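Local atomic coordinates of soluble lytic murein transglycosylase (PDB entry 1QSA), a protein that probably cleaves the glycosidic bonds between N-acetylmuramic acid and N-acetylglucosamine in peptidoglycan, forming a 1,6-anhydro bond in the muramic acid residue. Residues A[78-83]-A[102-107]; A[86-91]-A[108-113]; A[120-125]-A[140-145]; A[127-132]-A[155-160]. One frame throughout, in Å; residues are numbered along the deposited sequence.

Contact 1: residues A[78-83]-A[102-107]; sequences FVNELA and TEAQCN
Asn-107 and Asn-80 form the one hydrogen bond between segments 78-83 and 102-107. Asn-107 ND2 donates a hydrogen bond to Asn-80 OD1 at 2.9 Å, with an N-H...O angle of 151°. Asn-80 OD1 lies in the amide plane of Asn-107. The donor stands above the carbonyl plane of Asn-80; the two side chains cross at about a right angle. The other end of the Asn-107 amide is held as well: its OD1 accepts from Lys-141 NZ. With both ends bonded, the flip of this amide is fixed.

A flat polar contact lies beside this bond. The Asn-80 amide stacks on the carboxylate of Glu-103, planes 20° apart, with Asn-80 ND2 3.5 Å from Glu-103 CD. Glu-103 gets there with an extended chain, CG anti to the backbone N (chi1 -175°).

The remaining contacts are small and close. Ala-83 CB sits 3.3 Å from Asn-107 CG. Val-79 CG1 meets Ala-104 CB at 3.9 Å and also touches the Ala-104 carbonyl oxygen. The axes of the two segments approach to 8.9 Å.

Around the pair, helix 88-94 covers Val-79 and Ala-83 through Leu-91 and Trp-88. Helix 138-148 packs on Glu-103 and Asn-107, and the disulfide Cys-106 to Cys-139 ties it to helix 102-114.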
# COMPACT_ATOMS: atom_id res chain seq x y z
N PHE A 78 -7.68 -26.31 -4.96
CA PHE A 78 -8.27 -27.58 -5.36
C PHE A 78 -9.69 -27.39 -5.89
O PHE A 78 -10.15 -28.15 -6.74
CB PHE A 78 -8.23 -28.61 -4.24
CG PHE A 78 -8.43 -30.01 -4.74
CD1 PHE A 78 -7.57 -30.55 -5.70
CD2 PHE A 78 -9.49 -30.79 -4.27
CE1 PHE A 78 -7.76 -31.86 -6.19
CE2 PHE A 78 -9.69 -32.09 -4.75
CZ PHE A 78 -8.82 -32.61 -5.71
N VAL A 79 -10.39 -26.38 -5.38
CA VAL A 79 -11.73 -26.08 -5.90
C VAL A 79 -11.56 -25.74 -7.38
O VAL A 79 -12.31 -26.23 -8.23
CB VAL A 79 -12.37 -24.89 -5.16
CG1 VAL A 79 -13.46 -24.23 -6.02
CG2 VAL A 79 -13.00 -25.39 -3.87
N ASN A 80 -10.53 -24.95 -7.70
CA ASN A 80 -10.28 -24.59 -9.09
C ASN A 80 -9.89 -25.84 -9.92
O ASN A 80 -10.26 -25.94 -11.10
CB ASN A 80 -9.22 -23.48 -9.17
CG ASN A 80 -9.71 -22.17 -8.57
OD1 ASN A 80 -10.91 -21.94 -8.49
ND2 ASN A 80 -8.79 -21.33 -8.11
N GLU A 81 -9.18 -26.79 -9.32
CA GLU A 81 -8.80 -28.02 -10.02
C GLU A 81 -10.04 -28.86 -10.32
O GLU A 81 -10.20 -29.37 -11.43
CB GLU A 81 -7.78 -28.84 -9.20
CG GLU A 81 -7.54 -30.29 -9.68
CD GLU A 81 -7.15 -30.42 -11.16
OE1 GLU A 81 -6.64 -29.45 -11.76
OE2 GLU A 81 -7.34 -31.52 -11.72
N LEU A 82 -10.94 -28.97 -9.34
CA LEU A 82 -12.17 -29.74 -9.55
C LEU A 82 -13.01 -29.06 -10.64
O LEU A 82 -13.64 -29.73 -11.44
CB LEU A 82 -12.95 -29.90 -8.23
CG LEU A 82 -12.23 -30.81 -7.22
CD1 LEU A 82 -12.93 -30.72 -5.88
CD2 LEU A 82 -12.20 -32.26 -7.72
N ALA A 83 -12.95 -27.72 -10.71
CA ALA A 83 -13.68 -27.00 -11.75
C ALA A 83 -13.06 -27.33 -13.11
O ALA A 83 -13.77 -27.54 -14.10
CB ALA A 83 -13.65 -25.49 -11.49
N THR A 102 -11.64 -15.24 -4.99
CA THR A 102 -12.67 -14.87 -5.94
C THR A 102 -12.81 -15.91 -7.03
O THR A 102 -13.93 -16.30 -7.36
CB THR A 102 -12.38 -13.50 -6.57
OG1 THR A 102 -12.21 -12.54 -5.53
CG2 THR A 102 -13.55 -13.08 -7.45
N GLU A 103 -11.68 -16.40 -7.55
CA GLU A 103 -11.70 -17.40 -8.61
C GLU A 103 -12.43 -18.66 -8.15
O GLU A 103 -13.31 -19.17 -8.85
CB GLU A 103 -10.30 -17.75 -9.10
CG GLU A 103 -10.30 -18.70 -10.28
CD GLU A 103 -8.91 -19.07 -10.76
OE1 GLU A 103 -7.91 -18.51 -10.25
OE2 GLU A 103 -8.81 -19.94 -11.65
N ALA A 104 -12.11 -19.13 -6.94
CA ALA A 104 -12.78 -20.31 -6.37
C ALA A 104 -14.27 -20.04 -6.16
O ALA A 104 -15.10 -20.94 -6.34
CB ALA A 104 -12.11 -20.74 -5.05
N GLN A 105 -14.63 -18.81 -5.79
CA GLN A 105 -16.04 -18.46 -5.57
C GLN A 105 -16.81 -18.51 -6.90
O GLN A 105 -17.94 -18.99 -6.94
CB GLN A 105 -16.17 -17.09 -4.92
CG GLN A 105 -15.69 -17.09 -3.47
CD GLN A 105 -15.50 -15.69 -2.91
OE1 GLN A 105 -15.84 -14.70 -3.56
NE2 GLN A 105 -14.97 -15.61 -1.70
N CYS A 106 -16.17 -18.03 -7.97
CA CYS A 106 -16.78 -18.06 -9.30
C CYS A 106 -17.10 -19.52 -9.64
O CYS A 106 -18.18 -19.84 -10.13
CB CYS A 106 -15.81 -17.55 -10.36
SG CYS A 106 -15.33 -15.79 -10.22
N ASN A 107 -16.15 -20.41 -9.37
CA ASN A 107 -16.34 -21.82 -9.66
C ASN A 107 -17.37 -22.50 -8.75
O ASN A 107 -18.14 -23.36 -9.20
CB ASN A 107 -15.00 -22.55 -9.63
CG ASN A 107 -14.16 -22.24 -10.87
OD1 ASN A 107 -14.68 -22.20 -11.99
ND2 ASN A 107 -12.86 -22.06 -10.68

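Contact 2: residues A[86-91]-A[108-113]; sequences EDWRGL and YYYAKW. With SO4 (sulfate ion), chain F.
Trp-88 and Tyr-110 meet as a T-shaped pair. The edge of the tyrosine ring points at the face of the indole six-membered ring. The centroids are 5.0 Å apart and the planes stand at 79°. Tyr-110 CD2 makes the closest touch, 3.5 Å from Trp-88 CH2, and Tyr-110 CE2 lies near Trp-88 CZ2.

Ala-111 packs beside this pair. Its CB is 3.7 Å from Trp-88 CE3, and the two residues have the nearest CA atoms of the segments, 4.7 Å apart. Leu-91 adds to the apolar patch: its CD2 packs 3.9 Å from Tyr-108 CA and also reaches Ala-111 CB. No hydrogen bond joins the segments, so side-chain packing carries the contact.

The fold here is an all-helical superhelix, and the contact joins the start of helix 88-94 to helix 102-114. Glu-86 closes the preceding helix in a Schellman motif with positive phi. Asp-87 then serves as N-cap of the next helix: its OD1 accepts from Gly-90 N at 2.9 Å, from above the carboxylate plane. This tight turn sets Trp-88 in the first turn of the helix. Glu-86 CA lies on the indole face opposite Tyr-110.

Further out, Lys-141 forms a cation-pi contact with Tyr-110, and Tyr-108 OH is hydrogen-bonded to Pro-96 O. On another side of helix 102-114, Trp-113 NE1 donates to sulfate O2 at 2.8 Å, in the ring plane. Ser-118 OG also binds this ion, which probably comes from the crystallisation liquor.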
# COMPACT_ATOMS: atom_id res chain seq x y z
N GLU A 86 -14.31 -30.34 -14.43
CA GLU A 86 -15.76 -30.21 -14.61
C GLU A 86 -16.52 -31.14 -13.65
O GLU A 86 -17.64 -31.60 -13.92
CB GLU A 86 -16.17 -30.44 -16.08
CG GLU A 86 -15.62 -29.37 -17.01
CD GLU A 86 -16.06 -29.55 -18.45
OE1 GLU A 86 -17.28 -29.65 -18.70
OE2 GLU A 86 -15.19 -29.57 -19.35
N ASP A 87 -15.89 -31.40 -12.51
CA ASP A 87 -16.45 -32.25 -11.47
C ASP A 87 -17.22 -31.33 -10.51
O ASP A 87 -16.79 -31.06 -9.38
CB ASP A 87 -15.31 -32.99 -10.75
CG ASP A 87 -15.80 -33.96 -9.70
OD1 ASP A 87 -17.02 -34.19 -9.60
OD2 ASP A 87 -14.95 -34.49 -8.94
N TRP A 88 -18.38 -30.87 -10.97
CA TRP A 88 -19.20 -29.93 -10.20
C TRP A 88 -19.72 -30.54 -8.90
O TRP A 88 -19.67 -29.90 -7.84
CB TRP A 88 -20.33 -29.37 -11.08
CG TRP A 88 -19.80 -28.84 -12.38
CD1 TRP A 88 -20.06 -29.31 -13.63
CD2 TRP A 88 -18.82 -27.80 -12.53
NE1 TRP A 88 -19.30 -28.63 -14.56
CE2 TRP A 88 -18.53 -27.70 -13.91
CE3 TRP A 88 -18.16 -26.95 -11.63
CZ2 TRP A 88 -17.59 -26.78 -14.41
CZ3 TRP A 88 -17.23 -26.05 -12.12
CH2 TRP A 88 -16.95 -25.97 -13.51
N ARG A 89 -20.18 -31.78 -8.96
CA ARG A 89 -20.67 -32.48 -7.78
C ARG A 89 -19.51 -32.62 -6.77
O ARG A 89 -19.68 -32.35 -5.57
CB ARG A 89 -21.19 -33.87 -8.17
CG ARG A 89 -21.65 -34.71 -7.00
CD ARG A 89 -22.03 -36.10 -7.45
NE ARG A 89 -22.24 -37.00 -6.31
CZ ARG A 89 -21.42 -38.00 -5.99
NH1 ARG A 89 -20.36 -38.25 -6.74
NH2 ARG A 89 -21.69 -38.76 -4.94
N GLY A 90 -18.34 -33.01 -7.27
CA GLY A 90 -17.17 -33.17 -6.41
C GLY A 90 -16.70 -31.87 -5.78
O GLY A 90 -16.25 -31.83 -4.62
N LEU A 91 -16.81 -30.79 -6.54
CA LEU A 91 -16.41 -29.46 -6.06
C LEU A 91 -17.21 -29.10 -4.81
O LEU A 91 -16.64 -28.72 -3.78
CB LEU A 91 -16.64 -28.43 -7.17
CG LEU A 91 -16.02 -27.03 -7.01
CD1 LEU A 91 -15.95 -26.36 -8.37
CD2 LEU A 91 -16.81 -26.18 -6.02
N TYR A 108 -17.41 -22.06 -7.50
CA TYR A 108 -18.36 -22.59 -6.51
C TYR A 108 -19.79 -22.30 -6.97
O TYR A 108 -20.66 -23.19 -6.96
CB TYR A 108 -18.09 -21.94 -5.15
CG TYR A 108 -19.09 -22.26 -4.06
CD1 TYR A 108 -18.94 -23.41 -3.27
CD2 TYR A 108 -20.15 -21.39 -3.78
CE1 TYR A 108 -19.83 -23.68 -2.22
CE2 TYR A 108 -21.05 -21.66 -2.73
CZ TYR A 108 -20.88 -22.81 -1.96
OH TYR A 108 -21.73 -23.04 -0.90
N TYR A 109 -20.05 -21.05 -7.35
CA TYR A 109 -21.39 -20.70 -7.81
C TYR A 109 -21.76 -21.33 -9.14
O TYR A 109 -22.91 -21.70 -9.34
CB TYR A 109 -21.61 -19.19 -7.78
CG TYR A 109 -21.68 -18.73 -6.35
CD1 TYR A 109 -22.73 -19.15 -5.53
CD2 TYR A 109 -20.68 -17.93 -5.80
CE1 TYR A 109 -22.78 -18.80 -4.20
CE2 TYR A 109 -20.72 -17.58 -4.44
CZ TYR A 109 -21.77 -18.02 -3.66
OH TYR A 109 -21.84 -17.66 -2.34
N TYR A 110 -20.78 -21.53 -10.03
CA TYR A 110 -21.08 -22.20 -11.29
C TYR A 110 -21.42 -23.67 -10.96
O TYR A 110 -22.32 -24.27 -11.56
CB TYR A 110 -19.90 -22.13 -12.26
CG TYR A 110 -20.21 -22.62 -13.65
CD1 TYR A 110 -21.04 -21.89 -14.51
CD2 TYR A 110 -19.67 -23.82 -14.12
CE1 TYR A 110 -21.31 -22.33 -15.80
CE2 TYR A 110 -19.93 -24.26 -15.42
CZ TYR A 110 -20.74 -23.52 -16.25
OH TYR A 110 -20.98 -23.96 -17.54
N ALA A 111 -20.73 -24.24 -9.96
CA ALA A 111 -21.02 -25.62 -9.54
C ALA A 111 -22.45 -25.70 -8.99
O ALA A 111 -23.14 -26.71 -9.19
CB ALA A 111 -20.02 -26.09 -8.49
N LYS A 112 -22.87 -24.67 -8.27
CA LYS A 112 -24.23 -24.61 -7.72
C LYS A 112 -25.25 -24.64 -8.87
O LYS A 112 -26.21 -25.40 -8.82
CB LYS A 112 -24.41 -23.35 -6.86
CG LYS A 112 -23.76 -23.44 -5.48
CD LYS A 112 -24.60 -24.29 -4.53
CE LYS A 112 -23.96 -24.43 -3.15
NZ LYS A 112 -24.92 -25.02 -2.16
N TRP A 113 -25.02 -23.85 -9.92
CA TRP A 113 -25.93 -23.85 -11.07
C TRP A 113 -25.99 -25.24 -11.73
O TRP A 113 -27.08 -25.74 -12.07
CB TRP A 113 -25.48 -22.82 -12.11
CG TRP A 113 -26.26 -22.91 -13.39
CD1 TRP A 113 -27.56 -22.51 -13.59
CD2 TRP A 113 -25.80 -23.45 -14.63
NE1 TRP A 113 -27.93 -22.78 -14.89
CE2 TRP A 113 -26.87 -23.35 -15.55
CE3 TRP A 113 -24.59 -24.00 -15.06
CZ2 TRP A 113 -26.76 -23.79 -16.88
CZ3 TRP A 113 -24.48 -24.45 -16.38
CH2 TRP A 113 -25.56 -24.33 -17.28
S SO4 F . -31.98 -22.12 -15.17
O1 SO4 F . -32.73 -21.10 -15.93
O2 SO4 F . -30.54 -21.94 -15.45
O3 SO4 F . -32.26 -21.97 -13.72
O4 SO4 F . -32.39 -23.47 -15.61

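Contact 3: residues A[120-125]-A[140-145]; sequences EAWQGA and DKLFSV
Leu-142 CG is anti to its backbone N (chi1 175°), which puts CG against Ala-125 CB. Trp-122 CG is beside its own backbone N (chi1 -54°), and the far rim of the indole lies next to Val-145.

Leu-142 CG and CD2 both pack on Ala-125 CB, at 3.8 Å and 3.9 Å. Leu-142 CD1 lies at the edge of the Trp-122 ring, 4.3 Å from CZ3. Val-145 crosses the tryptophan at about a right angle. Its CG2 is 3.7 Å from Trp-122 CH2, and its carbonyl oxygen is 3.6 Å from the same carbon. Phe-143 adds its ring edge: CE1 is 3.6 Å from Ala-125 O, which lies near the ring plane. No hydrogen bond crosses between the segments.

Trp-113 and Trp-146 also meet the indole of Trp-122. Tyr-109 of helix 102-114 touches Leu-142.

The axes of the two segments approach to 10.1 Å at an angle of 119°, so the two segments run steeply across each other. Such an apolar interface between successive helices is in keeping with the alpha-superhelix of this protein.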
# COMPACT_ATOMS: atom_id res chain seq x y z
N GLU A 120 -29.40 -19.90 -5.71
CA GLU A 120 -28.20 -19.65 -4.92
C GLU A 120 -27.05 -19.19 -5.83
O GLU A 120 -26.27 -18.29 -5.48
CB GLU A 120 -27.81 -20.91 -4.15
CG GLU A 120 -26.65 -20.69 -3.24
CD GLU A 120 -26.28 -21.89 -2.38
OE1 GLU A 120 -26.92 -22.97 -2.47
OE2 GLU A 120 -25.32 -21.74 -1.61
N ALA A 121 -26.97 -19.79 -7.01
CA ALA A 121 -25.94 -19.45 -7.99
C ALA A 121 -26.06 -17.97 -8.39
O ALA A 121 -25.05 -17.27 -8.47
CB ALA A 121 -26.05 -20.33 -9.21
N TRP A 122 -27.29 -17.50 -8.60
CA TRP A 122 -27.53 -16.12 -9.00
C TRP A 122 -27.23 -15.11 -7.89
O TRP A 122 -26.77 -14.00 -8.17
CB TRP A 122 -28.96 -15.94 -9.52
CG TRP A 122 -29.37 -16.89 -10.63
CD1 TRP A 122 -30.66 -17.25 -10.95
CD2 TRP A 122 -28.52 -17.61 -11.54
NE1 TRP A 122 -30.66 -18.14 -11.99
CE2 TRP A 122 -29.36 -18.38 -12.37
CE3 TRP A 122 -27.13 -17.69 -11.73
CZ2 TRP A 122 -28.87 -19.23 -13.38
CZ3 TRP A 122 -26.64 -18.53 -12.73
CH2 TRP A 122 -27.51 -19.28 -13.54
N GLN A 123 -27.48 -15.50 -6.64
CA GLN A 123 -27.18 -14.65 -5.50
C GLN A 123 -25.66 -14.45 -5.46
O GLN A 123 -25.18 -13.33 -5.29
CB GLN A 123 -27.64 -15.29 -4.19
CG GLN A 123 -29.15 -15.44 -4.07
CD GLN A 123 -29.58 -16.52 -3.06
OE1 GLN A 123 -28.75 -17.19 -2.43
NE2 GLN A 123 -30.89 -16.70 -2.93
N GLY A 124 -24.92 -15.53 -5.67
CA GLY A 124 -23.46 -15.45 -5.65
C GLY A 124 -22.94 -14.67 -6.83
O GLY A 124 -22.04 -13.82 -6.69
N ALA A 125 -23.49 -14.96 -8.01
CA ALA A 125 -23.10 -14.27 -9.24
C ALA A 125 -23.27 -12.76 -9.11
O ALA A 125 -22.36 -12.01 -9.44
CB ALA A 125 -23.92 -14.79 -10.42
N ASP A 140 -16.59 -15.73 -16.03
CA ASP A 140 -17.28 -15.49 -17.30
C ASP A 140 -18.40 -16.48 -17.58
O ASP A 140 -19.53 -16.08 -17.92
CB ASP A 140 -16.27 -15.44 -18.45
CG ASP A 140 -15.34 -14.22 -18.37
OD1 ASP A 140 -15.67 -13.24 -17.65
OD2 ASP A 140 -14.29 -14.24 -19.03
N LYS A 141 -18.13 -17.77 -17.38
CA LYS A 141 -19.16 -18.79 -17.62
C LYS A 141 -20.36 -18.62 -16.66
O LYS A 141 -21.51 -18.88 -17.04
CB LYS A 141 -18.55 -20.20 -17.51
CG LYS A 141 -17.89 -20.53 -16.16
CD LYS A 141 -17.23 -21.92 -16.22
CE LYS A 141 -16.59 -22.30 -14.89
NZ LYS A 141 -15.44 -21.40 -14.58
N LEU A 142 -20.08 -18.17 -15.45
CA LEU A 142 -21.11 -17.94 -14.44
C LEU A 142 -21.98 -16.74 -14.82
O LEU A 142 -23.20 -16.82 -14.74
CB LEU A 142 -20.48 -17.71 -13.05
CG LEU A 142 -21.47 -17.33 -11.93
CD1 LEU A 142 -22.49 -18.45 -11.65
CD2 LEU A 142 -20.68 -16.97 -10.67
N PHE A 143 -21.35 -15.63 -15.21
CA PHE A 143 -22.08 -14.44 -15.60
C PHE A 143 -22.92 -14.73 -16.85
O PHE A 143 -24.00 -14.19 -17.02
CB PHE A 143 -21.12 -13.27 -15.87
CG PHE A 143 -20.36 -12.79 -14.66
CD1 PHE A 143 -20.90 -12.95 -13.38
CD2 PHE A 143 -19.12 -12.16 -14.80
CE1 PHE A 143 -20.21 -12.48 -12.25
CE2 PHE A 143 -18.42 -11.69 -13.68
CZ PHE A 143 -18.97 -11.84 -12.41
N SER A 144 -22.38 -15.58 -17.73
CA SER A 144 -23.07 -15.96 -18.97
C SER A 144 -24.35 -16.74 -18.68
O SER A 144 -25.42 -16.38 -19.20
CB SER A 144 -22.14 -16.79 -19.85
OG SER A 144 -22.76 -17.08 -21.09
N VAL A 145 -24.28 -17.79 -17.86
CA VAL A 145 -25.49 -18.57 -17.56
C VAL A 145 -26.49 -17.76 -16.73
O VAL A 145 -27.71 -17.92 -16.88
CB VAL A 145 -25.19 -19.96 -16.90
CG1 VAL A 145 -24.39 -20.84 -17.86
CG2 VAL A 145 -24.47 -19.81 -15.56

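Contact 4: residues A[127-132]-A[155-160]; sequences ELWLTG and LAYLER
Arg-160 lies over one face of the Trp-129 indole. Its CD sits over the ring, 3.6 Å from the centroid of the six-membered ring, as a CH-pi contact. The guanidinium follows as a cation-pi partner, with CZ 4.7 Å from that centroid. Its plane is turned 57° from the ring. The arginine chain is extended from CG to NE and crosses the indole at about a right angle.

Two hydrogen bonds join the segments. Arg-160 NE donates to Thr-131 O at 3.0 Å, nearly along the C=O axis, and Thr-131 O lies in the guanidinium plane. Trp-129 NE1 donates to Ala-156 O at 3.0 Å, in the plane of its ring but from above the carbonyl plane. Arg-160 N reaches this oxygen from the opposite face, so the carbonyl has two donors. Just beyond the segment, Lys-133 O accepts from Arg-160 NH2 and gives the guanidinium a second hold.

Apolar contacts complete the interface. Trp-129 CZ2 touches Tyr-157 CD2 at 3.6 Å, the two rings meeting obliquely. Leu-130 CD2 packs on Glu-159 CG at 3.7 Å. Leu-130 is the centre of an inverse gamma turn, just where helix 118-129 ends.

The contact joins the C-terminal end of helix 118-129 to helix 154-166. Phe-143 and Trp-146 of helix 138-148 meet Trp-129 edge-to-face, and Leu-176 of helix 170-178 touches both Trp-129 and Arg-160.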
# COMPACT_ATOMS: atom_id res chain seq x y z
N GLU A 127 -23.26 -10.86 -6.46
CA GLU A 127 -22.27 -10.31 -5.54
C GLU A 127 -20.90 -10.18 -6.23
O GLU A 127 -20.19 -9.20 -6.03
CB GLU A 127 -22.17 -11.20 -4.31
CG GLU A 127 -21.27 -10.65 -3.22
CD GLU A 127 -21.33 -11.46 -1.94
OE1 GLU A 127 -22.43 -11.99 -1.61
OE2 GLU A 127 -20.29 -11.57 -1.26
N LEU A 128 -20.55 -11.16 -7.05
CA LEU A 128 -19.29 -11.17 -7.78
C LEU A 128 -19.30 -10.17 -8.94
O LEU A 128 -18.26 -9.66 -9.37
CB LEU A 128 -19.01 -12.59 -8.31
CG LEU A 128 -18.62 -13.66 -7.27
CD1 LEU A 128 -18.79 -15.08 -7.84
CD2 LEU A 128 -17.19 -13.42 -6.80
N TRP A 129 -20.50 -9.89 -9.45
CA TRP A 129 -20.69 -8.99 -10.58
C TRP A 129 -20.58 -7.52 -10.23
O TRP A 129 -20.03 -6.74 -11.00
CB TRP A 129 -22.08 -9.26 -11.17
CG TRP A 129 -22.51 -8.34 -12.28
CD1 TRP A 129 -23.34 -7.24 -12.18
CD2 TRP A 129 -22.20 -8.48 -13.67
NE1 TRP A 129 -23.56 -6.71 -13.43
CE2 TRP A 129 -22.88 -7.44 -14.36
CE3 TRP A 129 -21.42 -9.38 -14.41
CZ2 TRP A 129 -22.80 -7.29 -15.75
CZ3 TRP A 129 -21.33 -9.23 -15.79
CH2 TRP A 129 -22.02 -8.18 -16.45
N LEU A 130 -21.11 -7.14 -9.07
CA LEU A 130 -21.15 -5.74 -8.67
C LEU A 130 -19.85 -5.13 -8.20
O LEU A 130 -19.68 -4.75 -7.03
CB LEU A 130 -22.30 -5.51 -7.68
CG LEU A 130 -23.69 -5.74 -8.30
CD1 LEU A 130 -24.75 -5.78 -7.23
CD2 LEU A 130 -24.02 -4.67 -9.35
N THR A 131 -18.95 -4.97 -9.16
CA THR A 131 -17.63 -4.37 -8.95
C THR A 131 -17.12 -3.85 -10.30
O THR A 131 -17.43 -4.42 -11.36
CB THR A 131 -16.60 -5.38 -8.38
OG1 THR A 131 -15.34 -4.72 -8.22
CG2 THR A 131 -16.43 -6.58 -9.31
N GLY A 132 -16.40 -2.73 -10.24
CA GLY A 132 -15.82 -2.14 -11.44
C GLY A 132 -14.52 -2.83 -11.83
O GLY A 132 -13.96 -2.57 -12.89
N LEU A 155 -30.87 -3.52 -14.50
CA LEU A 155 -30.31 -2.42 -13.71
C LEU A 155 -28.96 -2.83 -13.11
O LEU A 155 -28.11 -1.97 -12.90
CB LEU A 155 -31.26 -1.98 -12.59
CG LEU A 155 -32.51 -1.18 -12.99
CD1 LEU A 155 -33.31 -0.87 -11.72
CD2 LEU A 155 -32.13 0.10 -13.72
N ALA A 156 -28.79 -4.12 -12.81
CA ALA A 156 -27.52 -4.60 -12.25
C ALA A 156 -26.45 -4.57 -13.34
O ALA A 156 -25.28 -4.31 -13.05
CB ALA A 156 -27.68 -6.03 -11.70
N TYR A 157 -26.87 -4.80 -14.58
CA TYR A 157 -25.95 -4.77 -15.72
C TYR A 157 -25.43 -3.34 -15.90
O TYR A 157 -24.22 -3.09 -15.95
CB TYR A 157 -26.65 -5.24 -17.00
CG TYR A 157 -25.68 -5.54 -18.13
CD1 TYR A 157 -25.13 -4.51 -18.91
CD2 TYR A 157 -25.28 -6.85 -18.39
CE1 TYR A 157 -24.20 -4.79 -19.91
CE2 TYR A 157 -24.34 -7.14 -19.39
CZ TYR A 157 -23.81 -6.10 -20.14
OH TYR A 157 -22.87 -6.39 -21.10
N LEU A 158 -26.36 -2.38 -15.91
CA LEU A 158 -26.01 -0.98 -16.08
C LEU A 158 -25.17 -0.47 -14.91
O LEU A 158 -24.24 0.33 -15.10
CB LEU A 158 -27.29 -0.15 -16.25
CG LEU A 158 -27.13 1.20 -16.96
CD1 LEU A 158 -26.58 0.99 -18.37
CD2 LEU A 158 -28.48 1.90 -17.00
N GLU A 159 -25.45 -0.96 -13.70
CA GLU A 159 -24.70 -0.58 -12.51
C GLU A 159 -23.22 -0.99 -12.61
O GLU A 159 -22.33 -0.26 -12.15
CB GLU A 159 -25.34 -1.18 -11.25
CG GLU A 159 -24.54 -1.04 -9.96
CD GLU A 159 -24.30 0.41 -9.52
OE1 GLU A 159 -24.87 1.34 -10.14
OE2 GLU A 159 -23.54 0.60 -8.55
N ARG A 160 -22.95 -2.16 -13.19
CA ARG A 160 -21.56 -2.56 -13.33
C ARG A 160 -20.82 -1.63 -14.29
O ARG A 160 -19.62 -1.37 -14.11
CB ARG A 160 -21.40 -4.02 -13.77
CG ARG A 160 -19.95 -4.46 -13.64
CD ARG A 160 -19.70 -5.93 -13.94
NE ARG A 160 -18.33 -6.28 -13.57
CZ ARG A 160 -17.65 -7.29 -14.07
NH1 ARG A 160 -18.19 -8.08 -15.00
NH2 ARG A 160 -16.40 -7.51 -13.66

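From the N terminus, helix 69-84 leads into helix 88-94, and both then pack on helix 102-114. Contact 1 closes the first loop, back to 78-83. Contact 2 crosses it, since 86-91 lies inside that loop and 108-113 beyond it. The chain then starts a second pair. Contact 3 joins 120-125 to 140-145, and contact 4 crosses it by joining 127-132 to 155-160. The two pairs follow in series. Links between them are direct: Lys-112 forms a salt bridge with Glu-120, and Leu-128 packs on Tyr-109. Together the contacts tie helices 69-84 to 154-166 into one continuous part of the superhelix.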